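Local structure of esterase (3H2G) at residues L199-Y209 / T326-D336; D107-Y118 / K381-R389. The protein degrades rice cell walls as an esterase of the bacterial pathogen Xanthomonas oryzae, in which it acts in virulence. All coordinates share one frame; numbering follows the deposited sequence.

Contact 1 (L199-Y209 / T326-D336); sequences LVASAPISGPY and TPTLLCGSSND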
loop_
_atom_site.group_PDB
_atom_site.type_symbol
_atom_site.label_atom_id
_atom_site.label_comp_id
_atom_site.label_asym_id
_atom_site.label_seq_id
_atom_site.Cartn_x
_atom_site.Cartn_y
_atom_site.Cartn_z
ATOM N N LEU A 199 14.607 -10.285 6.817
ATOM C CA LEU A 199 13.175 -10.449 6.614
ATOM C C LEU A 199 12.687 -11.810 7.108
ATOM O O LEU A 199 13.110 -12.851 6.602
ATOM C CB LEU A 199 12.871 -10.273 5.124
ATOM C CG LEU A 199 11.431 -10.078 4.654
ATOM C CD1 LEU A 199 10.800 -8.876 5.352
ATOM C CD2 LEU A 199 11.441 -9.868 3.144
ATOM N N VAL A 200 11.792 -11.802 8.093
ATOM C CA VAL A 200 11.274 -13.046 8.655
ATOM C C VAL A 200 9.781 -13.267 8.430
ATOM O O VAL A 200 9.266 -14.348 8.710
ATOM C CB VAL A 200 11.554 -13.130 10.171
ATOM C CG1 VAL A 200 13.053 -13.121 10.423
ATOM C CG2 VAL A 200 10.882 -11.971 10.894
ATOM N N ALA A 201 9.090 -12.254 7.918
ATOM C CA ALA A 201 7.658 -12.371 7.673
ATOM C C ALA A 201 7.143 -11.263 6.767
ATOM O O ALA A 201 7.573 -10.114 6.864
ATOM C CB ALA A 201 6.895 -12.342 8.998
ATOM N N SER A 202 6.214 -11.623 5.890
ATOM C CA SER A 202 5.605 -10.669 4.972
ATOM C C SER A 202 4.116 -10.987 4.935
ATOM O O SER A 202 3.733 -12.142 4.754
ATOM C CB SER A 202 6.196 -10.819 3.569
ATOM O OG SER A 202 5.597 -9.900 2.671
ATOM N N ALA A 203 3.280 -9.969 5.114
ATOM C CA ALA A 203 1.835 -10.179 5.100
ATOM C C ALA A 203 1.088 -9.129 4.281
ATOM O O ALA A 203 0.446 -8.232 4.838
ATOM C CB ALA A 203 1.293 -10.206 6.540
ATOM N N PRO A 204 1.168 -9.219 2.943
ATOM C CA PRO A 204 0.475 -8.259 2.072
ATOM C C PRO A 204 -1.031 -8.423 2.268
ATOM O O PRO A 204 -1.525 -9.549 2.371
ATOM C CB PRO A 204 0.908 -8.682 0.667
ATOM C CG PRO A 204 2.237 -9.344 0.894
ATOM C CD PRO A 204 2.000 -10.141 2.150
ATOM N N ILE A 205 -1.754 -7.310 2.307
ATOM C CA ILE A 205 -3.198 -7.345 2.508
ATOM C C ILE A 205 -3.996 -6.761 1.338
ATOM O O ILE A 205 -3.790 -5.618 0.942
ATOM C CB ILE A 205 -3.584 -6.568 3.790
ATOM C CG1 ILE A 205 -2.868 -7.172 5.000
ATOM C CG2 ILE A 205 -5.098 -6.592 3.989
ATOM C CD1 ILE A 205 -2.959 -6.308 6.255
ATOM N N SER A 206 -4.904 -7.562 0.793
ATOM C CA SER A 206 -5.772 -7.135 -0.304
ATOM C C SER A 206 -5.068 -6.371 -1.426
ATOM O O SER A 206 -5.584 -5.364 -1.923
ATOM C CB SER A 206 -6.911 -6.284 0.260
ATOM O OG SER A 206 -7.575 -6.975 1.309
ATOM N N GLY A 207 -3.901 -6.858 -1.834
ATOM C CA GLY A 207 -3.159 -6.201 -2.896
ATOM C C GLY A 207 -3.401 -6.794 -4.276
ATOM O O GLY A 207 -3.668 -7.989 -4.404
ATOM N N PRO A 208 -3.317 -5.976 -5.337
ATOM C CA PRO A 208 -3.529 -6.443 -6.710
ATOM C C PRO A 208 -2.235 -7.002 -7.310
ATOM O O PRO A 208 -1.677 -6.420 -8.234
ATOM C CB PRO A 208 -4.000 -5.179 -7.420
ATOM C CG PRO A 208 -3.175 -4.125 -6.752
ATOM C CD PRO A 208 -3.259 -4.502 -5.287
ATOM N N TYR A 209 -1.768 -8.131 -6.774
ATOM C CA TYR A 209 -0.527 -8.761 -7.232
ATOM C C TYR A 209 -0.576 -9.104 -8.719
ATOM O O TYR A 209 0.427 -8.981 -9.428
ATOM C CB TYR A 209 -0.248 -10.019 -6.401
ATOM C CG TYR A 209 -0.606 -9.839 -4.940
ATOM C CD1 TYR A 209 -0.043 -8.811 -4.186
ATOM C CD2 TYR A 209 -1.574 -10.643 -4.339
ATOM C CE1 TYR A 209 -0.443 -8.577 -2.872
ATOM C CE2 TYR A 209 -1.984 -10.419 -3.025
ATOM C CZ TYR A 209 -1.419 -9.381 -2.301
ATOM O OH TYR A 209 -1.867 -9.115 -1.029
ATOM N N THR A 326 10.664 -15.733 1.939
ATOM C CA THR A 326 10.207 -15.376 3.280
ATOM C C THR A 326 8.826 -15.940 3.605
ATOM O O THR A 326 7.947 -15.974 2.742
ATOM C CB THR A 326 10.120 -13.839 3.428
ATOM O OG1 THR A 326 11.397 -13.257 3.146
ATOM C CG2 THR A 326 9.689 -13.453 4.843
ATOM N N PRO A 327 8.619 -16.408 4.851
ATOM C CA PRO A 327 7.296 -16.936 5.195
ATOM C C PRO A 327 6.314 -15.804 4.890
ATOM O O PRO A 327 6.464 -14.690 5.396
ATOM C CB PRO A 327 7.421 -17.218 6.686
ATOM C CG PRO A 327 8.844 -17.689 6.798
ATOM C CD PRO A 327 9.589 -16.677 5.928
ATOM N N THR A 328 5.323 -16.088 4.058
ATOM C CA THR A 328 4.373 -15.063 3.652
ATOM C C THR A 328 2.924 -15.481 3.835
ATOM O O THR A 328 2.573 -16.644 3.645
ATOM C CB THR A 328 4.603 -14.703 2.167
ATOM O OG1 THR A 328 5.985 -14.384 1.969
ATOM C CG2 THR A 328 3.753 -13.509 1.751
ATOM N N LEU A 329 2.087 -14.520 4.210
ATOM C CA LEU A 329 0.668 -14.772 4.400
ATOM C C LEU A 329 -0.135 -13.689 3.695
ATOM O O LEU A 329 -0.135 -12.530 4.108
ATOM C CB LEU A 329 0.311 -14.788 5.891
ATOM C CG LEU A 329 -1.167 -15.051 6.216
ATOM C CD1 LEU A 329 -1.621 -16.355 5.558
ATOM C CD2 LEU A 329 -1.352 -15.119 7.725
ATOM N N LEU A 330 -0.803 -14.068 2.612
ATOM C CA LEU A 330 -1.620 -13.126 1.862
ATOM C C LEU A 330 -3.008 -13.125 2.485
ATOM O O LEU A 330 -3.621 -14.178 2.644
ATOM C CB LEU A 330 -1.697 -13.551 0.393
ATOM C CG LEU A 330 -0.360 -13.758 -0.326
ATOM C CD1 LEU A 330 -0.618 -14.129 -1.777
ATOM C CD2 LEU A 330 0.478 -12.491 -0.244
ATOM N N CYS A 331 -3.498 -11.950 2.852
ATOM C CA CYS A 331 -4.812 -11.851 3.469
ATOM C C CYS A 331 -5.741 -11.010 2.611
ATOM O O CYS A 331 -5.312 -10.076 1.932
ATOM C CB CYS A 331 -4.691 -11.236 4.866
ATOM S SG CYS A 331 -6.203 -11.254 5.891
ATOM N N GLY A 332 -7.020 -11.358 2.644
ATOM C CA GLY A 332 -8.006 -10.635 1.874
ATOM C C GLY A 332 -9.376 -11.187 2.199
ATOM O O GLY A 332 -9.519 -11.986 3.124
ATOM N N SER A 333 -10.381 -10.764 1.442
ATOM C CA SER A 333 -11.744 -11.222 1.659
ATOM C C SER A 333 -12.408 -11.590 0.341
ATOM O O SER A 333 -12.275 -10.870 -0.651
ATOM C CB SER A 333 -12.563 -10.129 2.352
ATOM O OG SER A 333 -13.948 -10.437 2.321
ATOM N N SER A 334 -13.119 -12.713 0.328
ATOM C CA SER A 334 -13.814 -13.138 -0.880
ATOM C C SER A 334 -15.055 -12.271 -1.135
ATOM O O SER A 334 -15.785 -12.489 -2.103
ATOM C CB SER A 334 -14.191 -14.622 -0.788
ATOM O OG SER A 334 -14.792 -14.929 0.456
ATOM N N ASN A 335 -15.288 -11.289 -0.266
ATOM C CA ASN A 335 -16.419 -10.366 -0.432
ATOM C C ASN A 335 -15.910 -9.129 -1.183
ATOM O O ASN A 335 -16.699 -8.330 -1.688
ATOM C CB ASN A 335 -16.959 -9.884 0.923
ATOM C CG ASN A 335 -17.614 -10.983 1.738
ATOM O OD1 ASN A 335 -17.305 -11.153 2.917
ATOM N ND2 ASN A 335 -18.537 -11.716 1.128
ATOM N N ASP A 336 -14.588 -8.988 -1.238
ATOM C CA ASP A 336 -13.911 -7.848 -1.869
ATOM C C ASP A 336 -14.066 -7.741 -3.389
ATOM O O ASP A 336 -13.500 -8.538 -4.135
ATOM C CB ASP A 336 -12.420 -7.901 -1.521
ATOM C CG ASP A 336 -11.705 -6.583 -1.766
ATOM O OD1 ASP A 336 -12.186 -5.762 -2.576
ATOM O OD2 ASP A 336 -10.640 -6.378 -1.149
HETATM O O HOH W 1 13.723 -14.183 3.628
HETATM O O HOH W 2 -9.297 -8.537 -0.096
HETATM O O HOH W 3 -3.911 -10.658 -0.432
#
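L330 meets P204 and Y209 where two neighbouring parallel strands, 199-205 and 328-332, run side by side. From its CB, which leans to one side of the strand pair, the leucine reaches CG, set anti to the carbonyl carbon (chi1 -55°), and there it forks. CD2 goes to the proline ring, 3.7 Å from P204 CD, while CD1 lies 4.1 Å from Y209 CE2. Leucine suits the place because its fork offers one methyl to the proline ring and the other to the tyrosine. P204 lacks an N-H, yet its carbonyl still accepts from C331 N in a nearly straight bond (171°), and S206 N returns one to C331 O at 2.8 Å. Because of that missing N-H, L329 O gets no hydrogen bond here; A203 CA makes a C-H...O contact with it at 3.2 Å. Nearer the start, T326 CG2 comes within 3.4 Å of A201 N, and its OG1, hydrogen-bonded to E190, also accepts from a water. Beyond the strand, one water links S206 OG, also hydrogen-bonded to T380, with S333 N and D336 OD2. D336 also accepts from H377 at that oxygen, consistent with the acid of a Ser-His-Asp triad with S176. An acid on the loop after a parallel strand is the arrangement of the alpha/beta-hydrolase fold.

Contact 2 (D107-Y118 / K381-R389); sequences DPLVTRLASQGY and KESCIVVVR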
loop_
_atom_site.group_PDB
_atom_site.type_symbol
_atom_site.label_atom_id
_atom_site.label_comp_id
_atom_site.label_asym_id
_atom_site.label_seq_id
_atom_site.Cartn_x
_atom_site.Cartn_y
_atom_site.Cartn_z
ATOM N N ASP A 107 -6.014 4.490 14.833
ATOM C CA ASP A 107 -5.546 3.876 13.592
ATOM C C ASP A 107 -5.045 2.490 13.971
ATOM O O ASP A 107 -4.331 2.335 14.964
ATOM C CB ASP A 107 -4.394 4.684 12.987
ATOM C CG ASP A 107 -4.000 4.188 11.606
ATOM O OD1 ASP A 107 -4.627 4.618 10.617
ATOM O OD2 ASP A 107 -3.077 3.354 11.510
ATOM N N PRO A 108 -5.400 1.462 13.185
ATOM C CA PRO A 108 -4.948 0.107 13.515
ATOM C C PRO A 108 -3.432 -0.079 13.616
ATOM O O PRO A 108 -2.966 -0.986 14.304
ATOM C CB PRO A 108 -5.590 -0.750 12.422
ATOM C CG PRO A 108 -5.690 0.194 11.262
ATOM C CD PRO A 108 -6.149 1.477 11.916
ATOM N N LEU A 109 -2.655 0.764 12.941
ATOM C CA LEU A 109 -1.205 0.629 13.037
ATOM C C LEU A 109 -0.787 0.897 14.476
ATOM O O LEU A 109 0.154 0.292 14.987
ATOM C CB LEU A 109 -0.492 1.606 12.101
ATOM C CG LEU A 109 -0.667 1.361 10.598
ATOM C CD1 LEU A 109 0.234 2.318 9.836
ATOM C CD2 LEU A 109 -0.326 -0.086 10.255
ATOM N N VAL A 110 -1.497 1.809 15.129
ATOM C CA VAL A 110 -1.209 2.140 16.520
ATOM C C VAL A 110 -1.829 1.126 17.481
ATOM O O VAL A 110 -1.142 0.546 18.319
ATOM C CB VAL A 110 -1.761 3.538 16.896
ATOM C CG1 VAL A 110 -1.659 3.755 18.405
ATOM C CG2 VAL A 110 -0.993 4.621 16.156
ATOM N N THR A 111 -3.132 0.913 17.341
ATOM C CA THR A 111 -3.875 0.025 18.229
ATOM C C THR A 111 -3.627 -1.472 18.135
ATOM O O THR A 111 -3.761 -2.179 19.132
ATOM C CB THR A 111 -5.398 0.259 18.084
ATOM O OG1 THR A 111 -5.836 -0.168 16.786
ATOM C CG2 THR A 111 -5.721 1.732 18.251
ATOM N N ARG A 112 -3.262 -1.966 16.955
ATOM C CA ARG A 112 -3.050 -3.401 16.793
ATOM C C ARG A 112 -1.602 -3.857 16.685
ATOM O O ARG A 112 -1.280 -4.985 17.043
ATOM C CB ARG A 112 -3.791 -3.895 15.549
ATOM C CG ARG A 112 -5.266 -3.564 15.519
ATOM C CD ARG A 112 -6.029 -4.304 16.600
ATOM N NE ARG A 112 -7.464 -4.065 16.475
ATOM C CZ ARG A 112 -8.397 -4.732 17.144
ATOM N NH1 ARG A 112 -8.051 -5.688 17.998
ATOM N NH2 ARG A 112 -9.678 -4.451 16.946
ATOM N N LEU A 113 -0.732 -2.989 16.181
ATOM C CA LEU A 113 0.664 -3.361 15.986
ATOM C C LEU A 113 1.668 -2.688 16.923
ATOM O O LEU A 113 2.347 -3.367 17.697
ATOM C CB LEU A 113 1.045 -3.106 14.524
ATOM C CG LEU A 113 0.260 -3.965 13.518
ATOM C CD1 LEU A 113 0.549 -3.502 12.102
ATOM C CD2 LEU A 113 0.635 -5.437 13.691
ATOM N N ALA A 114 1.771 -1.365 16.855
ATOM C CA ALA A 114 2.713 -0.648 17.711
ATOM C C ALA A 114 2.409 -0.885 19.189
ATOM O O ALA A 114 3.321 -0.967 20.015
ATOM C CB ALA A 114 2.672 0.850 17.405
ATOM N N SER A 115 1.126 -0.997 19.515
ATOM C CA SER A 115 0.704 -1.206 20.898
ATOM C C SER A 115 1.099 -2.584 21.406
ATOM O O SER A 115 1.013 -2.857 22.605
ATOM C CB SER A 115 -0.808 -1.052 21.017
ATOM O OG SER A 115 -1.468 -2.135 20.381
ATOM N N GLN A 116 1.518 -3.451 20.491
ATOM C CA GLN A 116 1.924 -4.801 20.849
ATOM C C GLN A 116 3.433 -5.011 20.742
ATOM O O GLN A 116 3.912 -6.144 20.815
ATOM C CB GLN A 116 1.193 -5.823 19.974
ATOM C CG GLN A 116 -0.307 -5.902 20.221
ATOM C CD GLN A 116 -0.660 -6.162 21.679
ATOM O OE1 GLN A 116 0.050 -6.879 22.390
ATOM N NE2 GLN A 116 -1.775 -5.592 22.127
ATOM N N GLY A 117 4.179 -3.926 20.551
ATOM C CA GLY A 117 5.628 -4.040 20.483
ATOM C C GLY A 117 6.271 -3.993 19.112
ATOM O O GLY A 117 7.472 -4.219 18.986
ATOM N N TYR A 118 5.484 -3.716 18.079
ATOM C CA TYR A 118 6.029 -3.636 16.731
ATOM C C TYR A 118 6.431 -2.209 16.381
ATOM O O TYR A 118 5.639 -1.283 16.531
ATOM C CB TYR A 118 5.004 -4.110 15.694
ATOM C CG TYR A 118 4.717 -5.592 15.709
ATOM C CD1 TYR A 118 3.815 -6.141 16.620
ATOM C CD2 TYR A 118 5.352 -6.449 14.809
ATOM C CE1 TYR A 118 3.550 -7.508 16.632
ATOM C CE2 TYR A 118 5.097 -7.819 14.815
ATOM C CZ TYR A 118 4.196 -8.340 15.728
ATOM O OH TYR A 118 3.942 -9.689 15.741
ATOM N N LYS A 381 -8.731 -4.044 5.978
ATOM C CA LYS A 381 -7.584 -3.371 6.573
ATOM C C LYS A 381 -7.347 -3.791 8.021
ATOM O O LYS A 381 -6.304 -4.362 8.334
ATOM C CB LYS A 381 -7.739 -1.851 6.498
ATOM C CG LYS A 381 -6.487 -1.111 6.958
ATOM C CD LYS A 381 -6.717 0.389 6.999
ATOM C CE LYS A 381 -5.489 1.117 7.502
ATOM N NZ LYS A 381 -5.750 2.575 7.661
ATOM N N GLU A 382 -8.302 -3.525 8.907
ATOM C CA GLU A 382 -8.099 -3.909 10.299
ATOM C C GLU A 382 -8.277 -5.400 10.546
ATOM O O GLU A 382 -7.525 -5.990 11.316
ATOM C CB GLU A 382 -9.013 -3.119 11.240
ATOM C CG GLU A 382 -8.767 -3.475 12.707
ATOM C CD GLU A 382 -9.480 -2.560 13.678
ATOM O OE1 GLU A 382 -10.700 -2.349 13.512
ATOM O OE2 GLU A 382 -8.820 -2.061 14.618
ATOM N N SER A 383 -9.264 -6.016 9.895
ATOM C CA SER A 383 -9.504 -7.447 10.077
ATOM C C SER A 383 -8.263 -8.265 9.731
ATOM O O SER A 383 -7.872 -9.171 10.472
ATOM C CB SER A 383 -10.674 -7.911 9.205
ATOM O OG SER A 383 -11.896 -7.356 9.662
ATOM N N CYS A 384 -7.653 -7.948 8.596
ATOM C CA CYS A 384 -6.455 -8.654 8.164
ATOM C C CYS A 384 -5.234 -8.314 9.006
ATOM O O CYS A 384 -4.393 -9.176 9.254
ATOM C CB CYS A 384 -6.166 -8.354 6.697
ATOM S SG CYS A 384 -7.047 -9.435 5.529
ATOM N N ILE A 385 -5.117 -7.060 9.437
ATOM C CA ILE A 385 -3.980 -6.690 10.274
ATOM C C ILE A 385 -4.003 -7.595 11.505
ATOM O O ILE A 385 -2.975 -8.145 11.905
ATOM C CB ILE A 385 -4.053 -5.207 10.721
ATOM C CG1 ILE A 385 -3.621 -4.296 9.568
ATOM C CG2 ILE A 385 -3.163 -4.974 11.939
ATOM C CD1 ILE A 385 -3.783 -2.815 9.853
ATOM N N VAL A 386 -5.185 -7.757 12.092
ATOM C CA VAL A 386 -5.329 -8.598 13.273
ATOM C C VAL A 386 -4.999 -10.055 12.963
ATOM O O VAL A 386 -4.233 -10.688 13.686
ATOM C CB VAL A 386 -6.762 -8.505 13.847
ATOM C CG1 VAL A 386 -6.964 -9.542 14.947
ATOM C CG2 VAL A 386 -7.001 -7.107 14.397
ATOM N N VAL A 387 -5.561 -10.576 11.877
ATOM C CA VAL A 387 -5.328 -11.966 11.486
ATOM C C VAL A 387 -3.877 -12.304 11.157
ATOM O O VAL A 387 -3.353 -13.311 11.639
ATOM C CB VAL A 387 -6.220 -12.355 10.280
ATOM C CG1 VAL A 387 -5.789 -13.704 9.711
ATOM C CG2 VAL A 387 -7.676 -12.414 10.724
ATOM N N VAL A 388 -3.224 -11.481 10.340
ATOM C CA VAL A 388 -1.837 -11.761 9.976
ATOM C C VAL A 388 -0.896 -11.612 11.171
ATOM O O VAL A 388 0.088 -12.340 11.286
ATOM C CB VAL A 388 -1.362 -10.859 8.811
ATOM C CG1 VAL A 388 -2.246 -11.099 7.586
ATOM C CG2 VAL A 388 -1.392 -9.400 9.217
ATOM N N ARG A 389 -1.197 -10.672 12.061
ATOM C CA ARG A 389 -0.377 -10.486 13.254
ATOM C C ARG A 389 -0.453 -11.763 14.088
ATOM O O ARG A 389 0.568 -12.319 14.494
ATOM C CB ARG A 389 -0.902 -9.315 14.088
ATOM C CG ARG A 389 -0.160 -9.095 15.404
ATOM C CD ARG A 389 -0.976 -8.223 16.353
ATOM N NE ARG A 389 -2.195 -8.906 16.786
ATOM C CZ ARG A 389 -3.196 -8.325 17.441
ATOM N NH1 ARG A 389 -3.141 -7.033 17.749
ATOM N NH2 ARG A 389 -4.256 -9.039 17.789
HETATM O O HOH W 4 -3.330 2.969 8.609
HETATM O O HOH W 5 -8.376 0.408 15.919
#
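R112 lays one face of its guanidinium against V386, whose CG2 stands 3.6 Å above the plane and toward the rim, while E382 OE2 sits at the edge, within that plane. NE makes the main bond of this salt bridge, 3.1 Å to OE2 and fairly straight at 167°; the one from NH2 is weak. The two planes stand almost perpendicular, 83° apart, and NE meets OE2 from above the carboxylate plane. The R389 guanidinium likewise uses its edge, here against the backbone carbonyl of R112.

The two helices, 108-114 and 381-389, run nearly parallel, with R112 as a knob in the hole formed by E382, I385, V386 and R389. Arginine suits this partly exposed seam: its methylenes pack on valine and isoleucine, and its charged end turns to E382 and, through NH1, to E38. E38 also pairs with R389, so one carboxylate ties the two arginines together.

Beneath the polar layer, I385 fills the buried side. Its CD1 lies 3.8 Å from P108 CB, and CG2 touches R112 CB and L113 CG; W84 of the central sheet lies against it too. P108 fits the first turn of its helix, where the missing N-H costs no bond, and D107 caps that end by accepting from L109 N. A long salt bridge joins D107 OD1 to K381 NZ, the lysine chain being extended throughout, and a water bridges the pair. At the other end G117, with positive phi, completes a Schellman motif. From the facing helix, R389 bends at chi3 (66°) and brings NH1 to a lone pair of R112 O, 2.9 Å away and in the carbonyl plane.

In the fold
From the N terminus, the chain first builds the antiparallel edge of the sheet and the inner strand 79-85, then reaches helix 108-114, the earlier half of contact 2. It goes on through strands 119-123 and 169-175 to strand 198-205, where contact 1 opens. An excursion of 116 residues, rich in helix and without a strand, follows before strand 328-332 closes contact 1. Helix 376-396 then closes contact 2 across 262 residues, so the smaller loop lies wholly within the larger. The disulfide C331-C384 joins the two contacts directly, while I205 packs on C384 and A203 on V388. Thus the C-terminal helix is fastened both to strands 198-205 and 328-332, near the 359-363 edge of the sheet, and to helix 108-114.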